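Local coordinates for sterol regulatory element-binding protein cleavage-activating protein (Schizosaccharomyces pombe, PDB 4YHC) that is, in this chain, the WD40 domain of an escort protein required for processing of sre1 at low sterol and low oxygen, at residues 408-413 / 427-432; 431-436 / 454-459. The protein carries 9 engineered substitutions. All blocks are in the same frame, centred on the assembly; numbering follows the deposited sequence.

Contact 1: 408-413 / 427-432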
loop_
_atom_site.group_PDB
_atom_site.type_symbol
_atom_site.label_atom_id
_atom_site.label_comp_id
_atom_site.label_asym_id
_atom_site.label_seq_id
_atom_site.Cartn_x
_atom_site.Cartn_y
_atom_site.Cartn_z
ATOM N N GLN A 408 17.841 -7.265 24.009
ATOM C CA GLN A 408 18.098 -6.522 22.792
ATOM C C GLN A 408 17.763 -5.074 22.988
ATOM O O GLN A 408 16.786 -4.737 23.671
ATOM C CB GLN A 408 17.230 -7.070 21.646
ATOM C CG GLN A 408 17.507 -8.496 21.228
ATOM C CD GLN A 408 16.388 -9.117 20.384
ATOM O OE1 GLN A 408 15.326 -8.523 20.161
ATOM N NE2 GLN A 408 16.601 -10.347 19.970
ATOM N N VAL A 409 18.540 -4.193 22.396
ATOM C CA VAL A 409 18.225 -2.813 22.414
ATOM C C VAL A 409 17.819 -2.480 20.987
ATOM O O VAL A 409 18.594 -2.786 20.050
ATOM C CB VAL A 409 19.409 -1.927 22.777
ATOM C CG1 VAL A 409 18.965 -0.500 22.784
ATOM C CG2 VAL A 409 19.940 -2.271 24.189
ATOM N N TRP A 410 16.647 -1.863 20.838
ATOM C CA TRP A 410 16.147 -1.372 19.505
ATOM C C TRP A 410 16.061 0.124 19.496
ATOM O O TRP A 410 15.929 0.786 20.583
ATOM C CB TRP A 410 14.791 -1.977 19.224
ATOM C CG TRP A 410 14.790 -3.442 19.067
ATOM C CD1 TRP A 410 14.875 -4.369 20.048
ATOM C CD2 TRP A 410 14.666 -4.171 17.829
ATOM N NE1 TRP A 410 14.869 -5.655 19.490
ATOM C CE2 TRP A 410 14.664 -5.546 18.141
ATOM C CE3 TRP A 410 14.501 -3.786 16.493
ATOM C CZ2 TRP A 410 14.595 -6.533 17.173
ATOM C CZ3 TRP A 410 14.372 -4.789 15.501
ATOM C CH2 TRP A 410 14.446 -6.145 15.856
ATOM N N GLU A 411 16.210 0.723 18.321
ATOM C CA GLU A 411 15.935 2.111 18.159
ATOM C C GLU A 411 14.647 2.167 17.287
ATOM O O GLU A 411 14.556 1.498 16.250
ATOM C CB GLU A 411 17.081 2.874 17.524
ATOM C CG GLU A 411 16.724 4.341 17.281
ATOM C CD GLU A 411 17.563 5.036 16.228
ATOM O OE1 GLU A 411 18.226 4.361 15.398
ATOM O OE2 GLU A 411 17.518 6.294 16.196
ATOM N N VAL A 412 13.632 2.832 17.817
ATOM C CA VAL A 412 12.379 3.167 17.103
ATOM C C VAL A 412 12.400 4.612 16.757
ATOM O O VAL A 412 12.617 5.480 17.629
ATOM C CB VAL A 412 11.175 2.911 17.971
ATOM C CG1 VAL A 412 9.910 2.878 17.131
ATOM C CG2 VAL A 412 11.370 1.610 18.678
ATOM N N TRP A 413 12.202 4.950 15.495
ATOM C CA TRP A 413 12.329 6.350 15.155
ATOM C C TRP A 413 11.271 6.838 14.193
ATOM O O TRP A 413 10.620 6.055 13.504
ATOM C CB TRP A 413 13.734 6.658 14.588
ATOM C CG TRP A 413 14.156 5.801 13.399
ATOM C CD1 TRP A 413 14.873 4.714 13.419
ATOM C CD2 TRP A 413 13.862 6.074 12.019
ATOM N NE1 TRP A 413 15.055 4.228 12.127
ATOM C CE2 TRP A 413 14.453 5.069 11.254
ATOM C CE3 TRP A 413 13.171 7.066 11.377
ATOM C CZ2 TRP A 413 14.332 5.010 9.839
ATOM C CZ3 TRP A 413 13.025 7.001 10.000
ATOM C CH2 TRP A 413 13.644 5.983 9.243
ATOM N N LEU A 427 14.517 1.202 22.870
ATOM C CA LEU A 427 13.563 0.214 23.353
ATOM C C LEU A 427 14.374 -0.987 23.727
ATOM O O LEU A 427 14.942 -1.669 22.843
ATOM C CB LEU A 427 12.566 -0.159 22.268
ATOM C CG LEU A 427 11.443 -1.093 22.702
ATOM C CD1 LEU A 427 10.420 -1.284 21.569
ATOM C CD2 LEU A 427 11.934 -2.440 23.074
ATOM N N LYS A 428 14.460 -1.273 25.027
ATOM C CA LYS A 428 15.202 -2.453 25.477
ATOM C C LYS A 428 14.252 -3.589 25.777
ATOM O O LYS A 428 13.327 -3.410 26.560
ATOM C CB LYS A 428 16.017 -2.134 26.730
ATOM C CG LYS A 428 16.745 -3.343 27.243
ATOM C CD LYS A 428 17.320 -3.147 28.652
ATOM C CE LYS A 428 18.706 -2.505 28.685
ATOM N NZ LYS A 428 19.542 -3.031 29.837
ATOM N N MET A 429 14.496 -4.752 25.192
ATOM C CA MET A 429 13.639 -5.927 25.352
ATOM C C MET A 429 14.410 -6.994 26.140
ATOM O O MET A 429 15.458 -7.520 25.664
ATOM C CB MET A 429 13.249 -6.537 23.990
ATOM C CG MET A 429 12.430 -5.612 23.060
ATOM S SD MET A 429 11.920 -6.519 21.561
ATOM C CE MET A 429 11.058 -5.280 20.625
ATOM N N TYR A 430 13.901 -7.284 27.332
ATOM C CA TYR A 430 14.551 -8.230 28.242
ATOM C C TYR A 430 14.011 -9.602 27.971
ATOM O O TYR A 430 12.828 -9.803 28.000
ATOM C CB TYR A 430 14.281 -7.851 29.699
ATOM C CG TYR A 430 15.068 -8.735 30.596
ATOM C CD1 TYR A 430 16.419 -8.512 30.784
ATOM C CD2 TYR A 430 14.497 -9.845 31.179
ATOM C CE1 TYR A 430 17.169 -9.336 31.594
ATOM C CE2 TYR A 430 15.235 -10.687 32.000
ATOM C CZ TYR A 430 16.571 -10.420 32.203
ATOM O OH TYR A 430 17.324 -11.242 32.995
ATOM N N ASN A 431 14.884 -10.532 27.655
ATOM C CA ASN A 431 14.461 -11.859 27.216
ATOM C C ASN A 431 13.566 -11.865 25.942
ATOM O O ASN A 431 12.482 -12.524 25.870
ATOM C CB ASN A 431 13.781 -12.613 28.325
ATOM C CG ASN A 431 13.947 -14.091 28.147
ATOM O OD1 ASN A 431 14.900 -14.531 27.484
ATOM N ND2 ASN A 431 13.029 -14.873 28.699
ATOM N N SER A 432 14.015 -11.071 24.978
ATOM C CA SER A 432 13.314 -10.971 23.697
ATOM C C SER A 432 13.097 -12.330 23.032
ATOM O O SER A 432 13.995 -13.138 22.935
ATOM C CB SER A 432 14.073 -10.063 22.739
ATOM O OG SER A 432 13.420 -10.018 21.461
#
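Q408 to W410 pair with L427 to M429 as the two arms of an antiparallel beta hairpin, strands 406-416 and 421-432, within one sheet of the WD40 domain. The case illustrates how a hairpin is fastened twice, first by its backbone and then by a polar cluster on one face. The backbone ladder consists of two hydrogen-bonded pairs, Q408 with M429 and W410 with L427, each closed by two N-H to C=O bonds; V409 and K428 form the non-hydrogen-bonded pair between them.

The polar cluster centres on the amide oxygen of Q408. S432 OG donates to Q408 OE1 over 2.7 Å, standing well above the amide plane. From the opposite face W410 NE1 donates to the same Q408 OE1 at 3.0 Å, with the oxygen lying in the plane of the indole. Q408 CG stands anti to the carbonyl carbon (chi1 -64°), and the extended chain beyond it carries the amide to S432, the last residue of the type II turn M429-S432. Q408 NE2 in turn hydrogen-bonds to I434 O, so both ends of the amide are engaged and its rotation is fixed. A leucine in place of Q408 would probably leave the indole N-H of W410 and the hydroxyl of S432 without this shared acceptor.

Apolar contacts complete the same face. L427 CB lies 4.2 Å from W410 CB and also touches V412 CG2. P438 packs against W410 from a neighbouring loop. M429 makes a Met-aromatic contact with the indole: its sulfur approaches obliquely, whereas M429 CE sits over the face, 4.1 Å from the centroid of the five-membered ring of W410.

Contact 2: 431-436 / 454-459; sequences NSLIIA and GNYVAL
Y456 presents its ring and hydroxyl to two successive side chains, L433 and I434, where the loop leaving strand 421-432 passes the start of strand 456-462. Here two sheets of the WD40 domain are joined by side-chain packing, with no hydrogen bond between the segments. Y456 CG stands anti to the carbonyl carbon (chi1 -62°), and its ring extends toward the loop.

L433 crosses the phenol end at a slant: L433 CD2 comes within 3.5 Å of Y456 OH, while L433 CB lies near Y456 CE1. The carbonyl oxygen of L433 faces the ring edge, near its plane. I434 meets the other end of the ring, with I434 CG1 4.0 Å from Y456 CD1 in an oblique approach. Its position follows an ST turn, in which I434 N donates to S432 OG at 2.9 Å. H28 also meets the Y456 ring, and L453 touches I434.

Farther along, A436 directs its methyl at the backbone of G454, with A436 CB 3.7 Å from G454 CA. A beta carbon at G454 would point toward this methyl, and the positive phi of 64° also suits a residue without one. The amide of N455 turns to another partner, ND2 donating to H29 O.

The chemistry is therefore mostly apolar, although the phenol oxygen meets a methyl group: van der Waals contact joins the segments, while I434 N, I434 O and N455 ND2 bond to S432, Q408 and H29.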
loop_
_atom_site.group_PDB
_atom_site.type_symbol
_atom_site.label_atom_id
_atom_site.label_comp_id
_atom_site.label_asym_id
_atom_site.label_seq_id
_atom_site.Cartn_x
_atom_site.Cartn_y
_atom_site.Cartn_z
ATOM N N ASN A 431 14.884 -10.532 27.655
ATOM C CA ASN A 431 14.461 -11.859 27.216
ATOM C C ASN A 431 13.566 -11.865 25.942
ATOM O O ASN A 431 12.482 -12.524 25.870
ATOM C CB ASN A 431 13.781 -12.613 28.325
ATOM C CG ASN A 431 13.947 -14.091 28.147
ATOM O OD1 ASN A 431 14.900 -14.531 27.484
ATOM N ND2 ASN A 431 13.029 -14.873 28.699
ATOM N N SER A 432 14.015 -11.071 24.978
ATOM C CA SER A 432 13.314 -10.971 23.697
ATOM C C SER A 432 13.097 -12.330 23.032
ATOM O O SER A 432 13.995 -13.138 22.935
ATOM C CB SER A 432 14.073 -10.063 22.739
ATOM O OG SER A 432 13.420 -10.018 21.461
ATOM N N LEU A 433 11.903 -12.563 22.517
ATOM C CA LEU A 433 11.689 -13.695 21.614
ATOM C C LEU A 433 11.842 -13.347 20.103
ATOM O O LEU A 433 11.412 -14.095 19.235
ATOM C CB LEU A 433 10.303 -14.239 21.875
ATOM C CG LEU A 433 10.189 -15.192 23.061
ATOM C CD1 LEU A 433 11.127 -14.876 24.215
ATOM C CD2 LEU A 433 8.749 -15.239 23.505
ATOM N N ILE A 434 12.435 -12.223 19.772
ATOM C CA ILE A 434 12.565 -11.849 18.371
ATOM C C ILE A 434 13.945 -12.172 17.859
ATOM O O ILE A 434 14.900 -11.617 18.306
ATOM C CB ILE A 434 12.244 -10.364 18.167
ATOM C CG1 ILE A 434 10.767 -10.132 18.522
ATOM C CG2 ILE A 434 12.428 -9.962 16.706
ATOM C CD1 ILE A 434 10.465 -8.718 18.965
ATOM N N ILE A 435 14.064 -13.049 16.870
ATOM C CA ILE A 435 15.425 -13.298 16.293
ATOM C C ILE A 435 15.603 -12.760 14.850
ATOM O O ILE A 435 16.709 -12.693 14.334
ATOM C CB ILE A 435 15.901 -14.763 16.456
ATOM C CG1 ILE A 435 14.808 -15.762 16.064
ATOM C CG2 ILE A 435 16.360 -14.980 17.900
ATOM C CD1 ILE A 435 13.663 -15.909 17.058
ATOM N N ALA A 436 14.536 -12.256 14.257
ATOM C CA ALA A 436 14.601 -11.771 12.902
ATOM C C ALA A 436 15.041 -10.306 12.822
ATOM O O ALA A 436 14.912 -9.513 13.765
ATOM C CB ALA A 436 13.248 -11.964 12.225
ATOM N N GLY A 454 9.884 -10.553 13.155
ATOM C CA GLY A 454 9.728 -12.019 13.208
ATOM C C GLY A 454 8.321 -12.558 13.120
ATOM O O GLY A 454 7.678 -12.474 12.073
ATOM N N ASN A 455 7.807 -13.100 14.214
ATOM C CA ASN A 455 6.448 -13.576 14.211
ATOM C C ASN A 455 5.486 -12.645 14.903
ATOM O O ASN A 455 4.368 -13.004 15.110
ATOM C CB ASN A 455 6.366 -14.974 14.803
ATOM C CG ASN A 455 6.982 -15.058 16.150
ATOM O OD1 ASN A 455 8.037 -14.471 16.389
ATOM N ND2 ASN A 455 6.299 -15.716 17.071
ATOM N N TYR A 456 5.931 -11.432 15.219
ATOM C CA TYR A 456 5.095 -10.421 15.830
ATOM C C TYR A 456 4.942 -9.262 14.872
ATOM O O TYR A 456 5.733 -9.131 13.952
ATOM C CB TYR A 456 5.767 -9.892 17.089
ATOM C CG TYR A 456 5.952 -10.988 18.138
ATOM C CD1 TYR A 456 7.113 -11.771 18.153
ATOM C CD2 TYR A 456 4.973 -11.235 19.121
ATOM C CE1 TYR A 456 7.295 -12.797 19.097
ATOM C CE2 TYR A 456 5.173 -12.248 20.107
ATOM C CZ TYR A 456 6.338 -13.037 20.070
ATOM O OH TYR A 456 6.632 -14.065 20.975
ATOM N N VAL A 457 3.972 -8.403 15.147
ATOM C CA VAL A 457 3.914 -7.107 14.533
ATOM C C VAL A 457 3.840 -5.943 15.542
ATOM O O VAL A 457 3.102 -6.018 16.508
ATOM C CB VAL A 457 2.938 -7.004 13.300
ATOM C CG1 VAL A 457 2.108 -8.252 12.995
ATOM C CG2 VAL A 457 2.254 -5.673 13.152
ATOM N N ALA A 458 4.610 -4.911 15.239
ATOM C CA ALA A 458 4.611 -3.685 15.995
ATOM C C ALA A 458 3.919 -2.652 15.175
ATOM O O ALA A 458 4.246 -2.498 14.005
ATOM C CB ALA A 458 6.027 -3.163 16.245
ATOM N N LEU A 459 3.084 -1.893 15.847
ATOM C CA LEU A 459 2.492 -0.676 15.341
ATOM C C LEU A 459 3.263 0.489 15.916
ATOM O O LEU A 459 3.506 0.558 17.157
ATOM C CB LEU A 459 1.041 -0.630 15.792
ATOM C CG LEU A 459 -0.084 -1.183 14.925
ATOM C CD1 LEU A 459 0.284 -2.173 13.865
ATOM C CD2 LEU A 459 -1.287 -1.652 15.756
#

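How the contacts relate
I434 and M429 touch where contact 1 meets contact 2, I434 CD1 packing 3.7 Å from M429 SD. Contact 1 lies in the sheet containing strands 406-416 and 421-432; contact 2 shares N431 and S432 with it, but the loop that follows, from L433 to A436, is what reaches the sheet containing strand 456-462. Their centres lie about 10 Å apart. The bond between Q408 NE2 and I434 O, 2.7 Å long, ties the hairpin to this loop. The six-membered ring of W410 also reaches contact 2, with W410 CZ2 4.1 Å from I434 CG2. Both contacts fall within the region assigned, by similarity, to sre1 interaction.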